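Local coordinates for protein GH127 beta-L-arabinofuranoside (PDB 4QK0) that probably hydrolyses beta-L-arabinofuranosides as a family GH127 glycoside hydrolase, releasing L-arabinose units, at residues Thr121-Lys126 and Arg136-Leu141; Gly145-Ala150 and Asp165-Tyr170; Ser370-Asp375 and Pro415-Leu420; Ile557-Glu562 and Gly592-Thr597. One frame throughout, in Å; residues are numbered along the deposited sequence.

Contact 1: residues Thr121-Lys126 and Arg136-Leu141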
# COMPACT_ATOMS: atom_id res chain seq x y z
N THR A 121 33.40 -17.19 6.12
CA THR A 121 33.38 -17.44 7.56
C THR A 121 32.23 -18.33 7.98
O THR A 121 32.42 -19.27 8.76
CB THR A 121 33.38 -16.16 8.37
OG1 THR A 121 32.23 -15.38 8.03
CG2 THR A 121 34.64 -15.37 8.09
N TYR A 122 31.05 -18.12 7.41
CA TYR A 122 29.89 -18.89 7.79
C TYR A 122 30.07 -20.37 7.56
O TYR A 122 29.75 -21.20 8.42
CB TYR A 122 28.69 -18.38 7.02
CG TYR A 122 27.39 -19.11 7.31
CD1 TYR A 122 27.03 -20.21 6.57
CD2 TYR A 122 26.51 -18.67 8.31
CE1 TYR A 122 25.84 -20.89 6.84
CE2 TYR A 122 25.32 -19.33 8.58
CZ TYR A 122 25.00 -20.44 7.83
OH TYR A 122 23.87 -21.15 8.09
N TYR A 123 30.58 -20.73 6.38
CA TYR A 123 30.84 -22.16 6.06
C TYR A 123 32.19 -22.69 6.53
O TYR A 123 32.53 -23.80 6.25
CB TYR A 123 30.71 -22.37 4.57
CG TYR A 123 29.28 -22.41 4.13
CD1 TYR A 123 28.46 -23.47 4.47
CD2 TYR A 123 28.74 -21.36 3.41
CE1 TYR A 123 27.14 -23.51 4.05
CE2 TYR A 123 27.44 -21.38 2.98
CZ TYR A 123 26.65 -22.43 3.33
OH TYR A 123 25.36 -22.43 2.87
N THR A 124 32.98 -21.87 7.18
CA THR A 124 34.17 -22.36 7.86
C THR A 124 33.89 -22.59 9.33
O THR A 124 34.30 -23.59 9.85
CB THR A 124 35.33 -21.37 7.75
OG1 THR A 124 35.66 -21.18 6.35
CG2 THR A 124 36.53 -21.88 8.52
N ILE A 125 33.09 -21.74 9.96
CA ILE A 125 32.83 -21.84 11.40
C ILE A 125 31.50 -22.50 11.73
O ILE A 125 31.43 -23.46 12.48
CB ILE A 125 32.72 -20.46 11.98
CG1 ILE A 125 34.05 -19.75 11.90
CG2 ILE A 125 32.21 -20.54 13.40
CD1 ILE A 125 33.88 -18.26 12.04
N LYS A 126 30.43 -22.01 11.13
CA LYS A 126 29.10 -22.48 11.50
C LYS A 126 28.62 -23.75 10.82
O LYS A 126 27.97 -24.55 11.47
CB LYS A 126 28.07 -21.41 11.27
CG LYS A 126 26.70 -21.82 11.81
CD LYS A 126 25.95 -20.60 12.27
CE LYS A 126 24.52 -20.95 12.61
NZ LYS A 126 23.82 -19.66 12.81
N ARG A 136 21.03 -20.38 -3.64
CA ARG A 136 19.82 -19.55 -3.78
C ARG A 136 19.77 -18.48 -2.68
O ARG A 136 19.46 -17.35 -2.96
CB ARG A 136 18.55 -20.39 -3.69
CG ARG A 136 17.31 -19.62 -4.09
CD ARG A 136 16.03 -20.37 -3.72
NE ARG A 136 15.95 -20.52 -2.29
CZ ARG A 136 15.16 -21.38 -1.66
NH1 ARG A 136 14.37 -22.18 -2.36
NH2 ARG A 136 15.19 -21.47 -0.32
N ASP A 137 20.16 -18.86 -1.46
CA ASP A 137 20.01 -17.98 -0.31
C ASP A 137 21.28 -17.53 0.36
O ASP A 137 21.28 -16.45 0.93
CB ASP A 137 19.19 -18.68 0.80
CG ASP A 137 17.81 -19.12 0.33
OD1 ASP A 137 17.24 -18.50 -0.60
OD2 ASP A 137 17.31 -20.11 0.90
N ASN A 138 22.34 -18.34 0.37
CA ASN A 138 23.44 -18.02 1.29
C ASN A 138 24.63 -17.19 0.75
O ASN A 138 25.61 -17.02 1.47
CB ASN A 138 23.89 -19.25 1.99
CG ASN A 138 22.82 -19.80 2.91
OD1 ASN A 138 21.79 -19.19 3.11
ND2 ASN A 138 23.07 -20.94 3.46
N HIS A 139 24.51 -16.60 -0.44
CA HIS A 139 25.35 -15.45 -0.85
C HIS A 139 26.88 -15.69 -0.94
O HIS A 139 27.66 -14.76 -0.91
CB HIS A 139 25.12 -14.28 0.10
CG HIS A 139 23.81 -13.60 -0.06
ND1 HIS A 139 22.62 -14.24 0.19
CD2 HIS A 139 23.51 -12.31 -0.32
CE1 HIS A 139 21.63 -13.36 0.06
NE2 HIS A 139 22.15 -12.20 -0.29
N GLU A 140 27.28 -16.95 -1.04
CA GLU A 140 28.69 -17.32 -1.11
C GLU A 140 29.39 -16.59 -2.24
O GLU A 140 30.44 -15.94 -2.03
CB GLU A 140 28.85 -18.82 -1.28
CG GLU A 140 28.69 -19.63 -0.01
CD GLU A 140 28.54 -21.14 -0.30
OE1 GLU A 140 29.45 -21.93 0.08
OE2 GLU A 140 27.49 -21.50 -0.90
N LEU A 141 28.83 -16.69 -3.45
CA LEU A 141 29.43 -16.03 -4.62
C LEU A 141 29.31 -14.51 -4.53
O LEU A 141 30.19 -13.77 -4.95
CB LEU A 141 28.83 -16.55 -5.92
CG LEU A 141 29.04 -18.02 -6.13
CD1 LEU A 141 28.38 -18.44 -7.42
CD2 LEU A 141 30.52 -18.41 -6.14
O HOH W 1 25.76 -22.82 0.18
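Tyr123 reaches out of the short helix 122-126 with two polar side chains against it, Asn138 at the hydroxyl and Glu140 along the CD2-CE2 side, each of which it crosses at roughly a right angle. The ring owes this direction to its first torsion, which sets CG opposite the carbonyl carbon and beside the backbone N (chi1 -76°). At its far end, Asn138 ND2 gives a hydrogen to Tyr123 OH over 2.8 Å, and the bond is nearly straight (173°), with the hydroxyl lying in the plane of the amide. The ring is turned 41° from that amide, and ND2 reaches the hydroxyl rather than a face of the ring. Glu140 is tilted to the ring: its carboxyl carbon CD is 3.5 Å from Tyr123 CE2, and OE1 is 3.5 Å from Tyr123 CD2. From the same helix, Tyr122 puts CD1 over the middle of one face of the Tyr123 ring, 3.7 Å above its plane. The carboxylate has its own polar partners, since Glu140 OE1 accepts from Tyr118 OH and Trp132 N. A water 2.7 Å from Tyr123 OH also lies next to Glu140 OE2, although that second separation is too short to carry much weight. A phenylalanine in place of Tyr123 would probably keep the ring packing but leave Asn138 ND2 without its acceptor and its amide freer to turn. The hydroxyl thus joins helix 122-126 to the turn leading into helix 140-158, while the partners of Glu140 OE1 probably offset the cost of setting a carboxylate beside an aromatic ring.

Contact 2: residues Gly145-Ala150 and Asp165-Tyr170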
# COMPACT_ATOMS: atom_id res chain seq x y z
N GLY A 145 32.33 -12.12 -4.77
CA GLY A 145 32.32 -11.01 -5.70
C GLY A 145 32.67 -9.70 -5.06
O GLY A 145 33.52 -8.96 -5.56
N HIS A 146 32.08 -9.42 -3.89
CA HIS A 146 32.38 -8.16 -3.25
C HIS A 146 33.82 -8.08 -2.82
O HIS A 146 34.42 -7.02 -2.91
CB HIS A 146 31.43 -7.88 -2.07
CG HIS A 146 30.23 -7.11 -2.49
ND1 HIS A 146 28.97 -7.66 -2.52
CD2 HIS A 146 30.12 -5.89 -3.08
CE1 HIS A 146 28.13 -6.79 -3.06
NE2 HIS A 146 28.80 -5.71 -3.38
N LEU A 147 34.35 -9.17 -2.33
CA LEU A 147 35.78 -9.24 -1.94
C LEU A 147 36.74 -9.04 -3.16
O LEU A 147 37.72 -8.33 -3.08
CB LEU A 147 36.03 -10.60 -1.32
CG LEU A 147 36.16 -10.92 0.16
CD1 LEU A 147 36.20 -9.74 1.11
CD2 LEU A 147 35.24 -12.04 0.61
N ILE A 148 36.42 -9.70 -4.28
CA ILE A 148 37.11 -9.45 -5.57
C ILE A 148 37.11 -7.98 -5.92
O ILE A 148 38.17 -7.39 -6.18
CB ILE A 148 36.48 -10.26 -6.67
CG1 ILE A 148 36.81 -11.75 -6.48
CG2 ILE A 148 36.95 -9.77 -8.01
CD1 ILE A 148 36.00 -12.71 -7.33
N GLU A 149 35.94 -7.33 -5.87
CA GLU A 149 35.91 -5.91 -6.22
C GLU A 149 36.82 -5.15 -5.32
O GLU A 149 37.46 -4.20 -5.76
CB GLU A 149 34.52 -5.29 -6.13
CG GLU A 149 33.51 -5.77 -7.15
CD GLU A 149 32.24 -4.87 -7.15
OE1 GLU A 149 31.20 -5.25 -6.56
OE2 GLU A 149 32.30 -3.79 -7.79
N ALA A 150 36.85 -5.51 -4.03
CA ALA A 150 37.65 -4.71 -3.10
C ALA A 150 39.15 -4.89 -3.43
O ALA A 150 39.91 -3.94 -3.38
CB ALA A 150 37.40 -5.16 -1.67
N ASP A 165 46.01 -11.37 -4.97
CA ASP A 165 46.48 -12.75 -5.03
C ASP A 165 45.56 -13.70 -4.30
O ASP A 165 45.23 -14.76 -4.79
CB ASP A 165 47.91 -12.86 -4.48
CG ASP A 165 48.96 -12.25 -5.43
OD1 ASP A 165 48.72 -12.26 -6.66
OD2 ASP A 165 50.00 -11.74 -4.97
N ILE A 166 45.16 -13.32 -3.11
CA ILE A 166 44.20 -14.09 -2.32
C ILE A 166 42.91 -14.31 -3.12
O ILE A 166 42.42 -15.44 -3.19
CB ILE A 166 43.90 -13.32 -1.01
CG1 ILE A 166 45.14 -13.36 -0.09
CG2 ILE A 166 42.65 -13.84 -0.31
CD1 ILE A 166 45.12 -12.32 1.04
N MSE A 167 42.37 -13.24 -3.68
CA MSE A 167 41.09 -13.33 -4.36
C MSE A 167 41.17 -14.10 -5.68
O MSE A 167 40.19 -14.71 -6.09
CB MSE A 167 40.49 -11.95 -4.49
CG MSE A 167 40.13 -11.34 -3.11
SE MSE A 167 39.23 -12.61 -1.90
CE MSE A 167 37.76 -13.07 -3.08
N CYS A 168 42.34 -14.09 -6.35
CA CYS A 168 42.52 -14.92 -7.55
C CYS A 168 42.51 -16.36 -7.21
O CYS A 168 42.03 -17.19 -7.99
CB CYS A 168 43.83 -14.59 -8.29
SG CYS A 168 43.80 -13.05 -9.23
N LYS A 169 43.04 -16.72 -6.03
CA LYS A 169 42.98 -18.11 -5.60
C LYS A 169 41.53 -18.55 -5.40
O LYS A 169 41.14 -19.63 -5.82
CB LYS A 169 43.75 -18.36 -4.29
CG LYS A 169 45.22 -18.62 -4.48
CD LYS A 169 46.04 -18.59 -3.17
CE LYS A 169 46.27 -19.98 -2.64
NZ LYS A 169 45.02 -20.68 -2.24
N TYR A 170 40.73 -17.69 -4.79
CA TYR A 170 39.31 -18.02 -4.58
C TYR A 170 38.61 -18.06 -5.95
O TYR A 170 37.92 -19.03 -6.28
CB TYR A 170 38.67 -17.00 -3.62
CG TYR A 170 37.32 -17.35 -3.07
CD1 TYR A 170 36.68 -18.52 -3.34
CD2 TYR A 170 36.68 -16.47 -2.20
CE1 TYR A 170 35.45 -18.83 -2.82
CE2 TYR A 170 35.44 -16.75 -1.62
CZ TYR A 170 34.82 -17.92 -1.94
OH TYR A 170 33.60 -18.24 -1.41
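No flat group carries the meeting of Leu147 and Ile148 with Met167; the rings of these two segments stand to the side of it. Tyr170, one helical turn beyond Met167, has its CB directed at helix 140-158, but its ring packs on Leu119 and Trp132. His146 has its CB directed away from helix 162-177, and its imidazole meets Tyr142 edge-to-face. What fills the interface is therefore aliphatic, and a single flexible side chain, modelled as selenomethionine, supplies one half of it. The chain of Met167 is bent at chi2 and chi3 (-45° and -56°), and this double bend curls its terminal CE back against the neighbouring helix. There CE rests 3.5 Å from Leu147 CB, tighter than usual for two carbons. CE also lies 3.8 Å from Ile148 CG1, at a more relaxed distance. The selenium joins in as well, with SE 3.8 Å from Leu147 CB, and further up the chain Met167 CG lies 3.9 Å from the backbone oxygen of Leu147. Leu147 runs across the methionine at about a right angle, whereas Ile148 meets it obliquely. Backbones come close here, the CA atoms of Ile148 and Met167 being 5.7 Å apart. Beyond this layer Ile148 continues onto Ile194, Ala197 and Leu201 of helix 194-205, and Leu147 onto Ala80 of helix 76-92. Such side-by-side packing of successive helices, sealed by aliphatic side chains, is consistent with the (alpha/alpha)6 barrel of the six-hairpin glycosidase clan to which the GH127 catalytic domain belongs.

Contact 3: residues Ser370-Asp375 and Pro415-Leu420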
# COMPACT_ATOMS: atom_id res chain seq x y z
N SER A 370 20.35 11.08 -1.57
CA SER A 370 19.17 11.20 -0.70
C SER A 370 19.22 10.21 0.43
O SER A 370 18.63 10.44 1.48
CB SER A 370 17.89 10.99 -1.49
OG SER A 370 17.79 9.66 -2.00
N GLY A 371 19.98 9.14 0.24
CA GLY A 371 20.18 8.11 1.22
C GLY A 371 21.01 8.44 2.47
O GLY A 371 21.18 7.59 3.34
N MSE A 372 21.54 9.65 2.53
CA MSE A 372 22.31 10.06 3.69
C MSE A 372 21.95 11.46 4.08
O MSE A 372 21.55 12.28 3.26
CB MSE A 372 23.85 9.92 3.54
CG MSE A 372 24.43 10.76 2.39
SE MSE A 372 26.43 10.82 2.44
CE MSE A 372 26.75 9.35 3.69
N ASP A 373 22.10 11.71 5.39
CA ASP A 373 22.07 13.08 5.93
C ASP A 373 23.29 13.80 5.39
O ASP A 373 24.34 13.15 5.12
CB ASP A 373 22.17 13.10 7.50
CG ASP A 373 20.81 12.88 8.24
OD1 ASP A 373 19.70 12.91 7.64
OD2 ASP A 373 20.87 12.71 9.50
N LEU A 374 23.18 15.11 5.31
CA LEU A 374 24.23 15.90 4.73
C LEU A 374 25.57 15.68 5.44
O LEU A 374 26.59 15.77 4.79
CB LEU A 374 23.86 17.34 4.75
CG LEU A 374 22.70 17.71 3.83
CD1 LEU A 374 22.18 19.08 4.22
CD2 LEU A 374 23.11 17.70 2.34
N ASP A 375 25.55 15.38 6.75
CA ASP A 375 26.78 15.17 7.56
C ASP A 375 27.21 13.72 7.64
O ASP A 375 28.11 13.37 8.41
CB ASP A 375 26.64 15.77 9.00
CG ASP A 375 25.57 15.06 9.86
OD1 ASP A 375 25.03 14.00 9.47
OD2 ASP A 375 25.25 15.58 10.96
N PRO A 415 28.35 1.56 3.83
CA PRO A 415 29.59 1.23 3.07
C PRO A 415 29.33 1.16 1.57
O PRO A 415 30.29 1.30 0.75
CB PRO A 415 30.01 -0.14 3.64
CG PRO A 415 28.76 -0.77 4.14
CD PRO A 415 27.84 0.37 4.55
N ASN A 416 28.04 0.95 1.23
CA ASN A 416 27.60 1.06 -0.13
C ASN A 416 27.67 2.49 -0.61
O ASN A 416 28.34 2.71 -1.62
CB ASN A 416 26.26 0.37 -0.38
CG ASN A 416 26.38 -0.83 -1.33
OD1 ASN A 416 26.31 -1.97 -0.88
ND2 ASN A 416 26.59 -0.58 -2.64
N LEU A 417 27.05 3.47 0.03
CA LEU A 417 27.19 4.86 -0.48
C LEU A 417 28.62 5.34 -0.45
O LEU A 417 29.05 6.04 -1.33
CB LEU A 417 26.39 5.87 0.28
CG LEU A 417 25.07 6.32 -0.34
CD1 LEU A 417 24.40 7.23 0.68
CD2 LEU A 417 25.22 7.06 -1.67
N ALA A 418 29.34 4.99 0.58
CA ALA A 418 30.74 5.36 0.68
C ALA A 418 31.54 4.93 -0.56
O ALA A 418 32.34 5.71 -1.05
CB ALA A 418 31.37 4.72 1.90
N ARG A 419 31.37 3.69 -1.02
CA ARG A 419 32.20 3.22 -2.14
C ARG A 419 31.87 3.95 -3.40
O ARG A 419 32.79 4.25 -4.16
CB ARG A 419 32.18 1.71 -2.33
CG ARG A 419 30.88 1.12 -2.79
CD ARG A 419 31.04 -0.39 -2.89
NE ARG A 419 29.83 -1.03 -3.36
CZ ARG A 419 29.78 -2.02 -4.24
NH1 ARG A 419 30.88 -2.52 -4.80
NH2 ARG A 419 28.59 -2.51 -4.58
N LEU A 420 30.62 4.33 -3.61
CA LEU A 420 30.30 5.16 -4.76
C LEU A 420 30.85 6.59 -4.69
O LEU A 420 31.49 7.12 -5.64
CB LEU A 420 28.79 5.22 -4.97
CG LEU A 420 28.34 6.14 -6.10
CD1 LEU A 420 28.91 5.66 -7.42
CD2 LEU A 420 26.84 6.17 -6.20
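Leu417 of helix 413-422 meets the segment 370-375, a 3-10 turn at 370-371 running into loop, through one methyl group. Its CD1 lies 3.9 Å from Met372 CG and 4.0 Å from Met372 CB. The same CD1 is 4.0 Å from the carbonyl carbon of Gly371, so the methyl sits against backbone as well as side chain. A CB at Gly371 would point toward the helix and come to about 3.6 Å from Leu417 CD1, so the absence of a side chain probably eases the approach. Met372, modelled as selenomethionine, holds CG between its backbone N and carbonyl carbon (chi1 61°), which presents the first carbons of the chain to the leucine. Farther out, Met372 packs on Tyr26 and Val34 of helix 22-42 and on Phe379, while Leu417 touches Thr334 of helix 334-350. Polar ties then fix the loop: Gly371 shares backbone hydrogen bonds with Phe380, and Arg404 holds two points of the segment, by a hydrogen bond to Ser370 O and a salt bridge to Asp373 OD1. The contact itself is buried, with no hydrogen bond across it, so that van der Waals packing joins helix and loop, and these surrounding polar bonds probably supply the orientation.

Contact 4: residues Ile557-Glu562 and Gly592-Thr597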
# COMPACT_ATOMS: atom_id res chain seq x y z
N ILE A 557 18.79 18.52 -10.92
CA ILE A 557 18.30 18.35 -9.58
C ILE A 557 16.77 18.45 -9.50
O ILE A 557 16.17 19.43 -9.93
CB ILE A 557 18.96 19.33 -8.60
CG1 ILE A 557 20.40 18.84 -8.40
CG2 ILE A 557 18.21 19.30 -7.27
CD1 ILE A 557 21.22 19.76 -7.54
N VAL A 558 16.20 17.37 -8.99
CA VAL A 558 14.81 17.28 -8.72
C VAL A 558 14.57 17.90 -7.33
O VAL A 558 15.28 17.58 -6.35
CB VAL A 558 14.32 15.83 -8.74
CG1 VAL A 558 12.85 15.77 -8.43
CG2 VAL A 558 14.53 15.21 -10.12
N TYR A 559 13.51 18.69 -7.27
CA TYR A 559 13.14 19.42 -6.07
C TYR A 559 11.98 18.75 -5.31
O TYR A 559 11.30 17.90 -5.85
CB TYR A 559 12.79 20.87 -6.51
CG TYR A 559 14.05 21.67 -6.60
CD1 TYR A 559 14.96 21.47 -7.62
CD2 TYR A 559 14.37 22.56 -5.58
CE1 TYR A 559 16.19 22.15 -7.65
CE2 TYR A 559 15.53 23.28 -5.63
CZ TYR A 559 16.47 23.05 -6.64
OH TYR A 559 17.65 23.74 -6.62
N CYS A 560 11.78 19.14 -4.06
CA CYS A 560 10.68 18.66 -3.22
C CYS A 560 10.21 19.76 -2.31
O CYS A 560 10.91 20.80 -2.15
CB CYS A 560 11.09 17.48 -2.42
SG CYS A 560 12.18 17.80 -1.05
N LEU A 561 8.99 19.59 -1.77
CA LEU A 561 8.47 20.53 -0.75
C LEU A 561 8.46 19.83 0.57
O LEU A 561 8.10 18.64 0.65
CB LEU A 561 7.07 20.99 -1.04
CG LEU A 561 6.71 21.52 -2.40
CD1 LEU A 561 5.31 22.14 -2.40
CD2 LEU A 561 7.69 22.55 -2.82
N GLU A 562 8.96 20.52 1.60
CA GLU A 562 8.95 20.01 2.98
C GLU A 562 8.03 20.85 3.93
O GLU A 562 7.85 22.06 3.75
CB GLU A 562 10.35 20.01 3.56
CG GLU A 562 11.32 18.96 2.98
CD GLU A 562 12.50 18.71 3.93
OE1 GLU A 562 13.36 19.56 3.96
OE2 GLU A 562 12.52 17.70 4.67
N GLY A 592 24.40 24.93 1.32
CA GLY A 592 24.50 25.85 0.20
C GLY A 592 23.77 25.32 -1.01
O GLY A 592 24.30 24.51 -1.73
N VAL A 593 22.53 25.76 -1.22
CA VAL A 593 21.73 25.18 -2.25
C VAL A 593 20.95 26.24 -2.96
O VAL A 593 20.65 27.28 -2.38
CB VAL A 593 20.74 24.15 -1.70
CG1 VAL A 593 21.48 23.02 -1.00
CG2 VAL A 593 19.70 24.76 -0.74
N VAL A 594 20.57 25.97 -4.21
CA VAL A 594 19.62 26.80 -4.85
C VAL A 594 18.21 26.36 -4.35
O VAL A 594 17.89 25.16 -4.26
CB VAL A 594 19.71 26.69 -6.38
CG1 VAL A 594 18.55 27.42 -7.05
CG2 VAL A 594 21.00 27.31 -6.88
N VAL A 595 17.34 27.33 -4.07
CA VAL A 595 15.95 27.02 -3.70
C VAL A 595 15.07 27.56 -4.77
O VAL A 595 15.46 28.46 -5.51
CB VAL A 595 15.55 27.63 -2.34
CG1 VAL A 595 16.49 27.17 -1.27
CG2 VAL A 595 15.55 29.14 -2.41
N ILE A 596 13.85 27.02 -4.86
CA ILE A 596 12.86 27.50 -5.84
C ILE A 596 11.64 28.03 -5.10
O ILE A 596 11.19 27.41 -4.14
CB ILE A 596 12.44 26.37 -6.78
CG1 ILE A 596 13.62 26.00 -7.67
CG2 ILE A 596 11.22 26.75 -7.60
CD1 ILE A 596 13.38 24.77 -8.47
N THR A 597 11.14 29.20 -5.51
CA THR A 597 10.05 29.83 -4.80
C THR A 597 9.00 30.24 -5.77
O THR A 597 9.27 30.47 -6.93
CB THR A 597 10.48 31.05 -3.92
OG1 THR A 597 10.97 32.10 -4.75
CG2 THR A 597 11.58 30.69 -2.91
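Two strands of the curled mixed sheet in the C-terminal domain, 557-562 and 593-603, face each other here without pairing directly; each instead pairs antiparallel with strand 620-629. Their short segments run at 61° to one another, with axes 8.6 Å apart, and Tyr559 bridges that gap. The first torsion swings the ring to the backbone-N side of CB, which carries it across to Val594 and Ile596. One face of the ring receives Ile596 CD1 in a CH-pi contact: the methyl is 3.6 Å from the centroid of the Tyr559 ring and only 6° off the ring normal, almost squarely over the centre. At the hydroxyl end the partner is in the plane of the ring, where Tyr559 OH donates to Val594 O over 2.8 Å. The approach to this carbonyl comes from well above its plane, 55° out of it. Close by, Val594 CB lies 3.6 Å from Tyr559 OH, and Val595 CA is 4.2 Å from Tyr559 CE2. Around the pair, Tyr559 packs also on Pro629 of strand 620-629 and on Leu552 and Arg554 of strand 549-554, while Val594 leans on Ala583 and Phe585 of strand 574-586. With an alanine here, the methyl of Ile596 would probably lose the aromatic face under it, Val594 O its hydroxyl donor, and a gap would open between the strands. Tyr559 thus divides its chemistry, with an apolar face for the isoleucine and a hydroxyl whose donated hydrogen finds an acceptor inside the buried interface, so that the polar group is not stranded there.

The four contacts follow one another in series along the chain. Contacts 1 and 2 share helix 140-158 and lie about 16 Å apart, centre to centre, with Glu140 of the first close to Tyr170 of the second. Contact 3 belongs to the same catalytic domain, its centre about 24 Å from that of contact 2; Glu149 and Arg419 link them by a long, weak ion pair. Contact 4 belongs to the C-terminal sheet, on the opposite side of the chain's centre from contacts 1 and 2. Its centre is about 20 Å from that of contact 3, nearest atoms about 6 Å apart. The set thus runs from the helical domain's periphery, through its interior, to the beta-rich end.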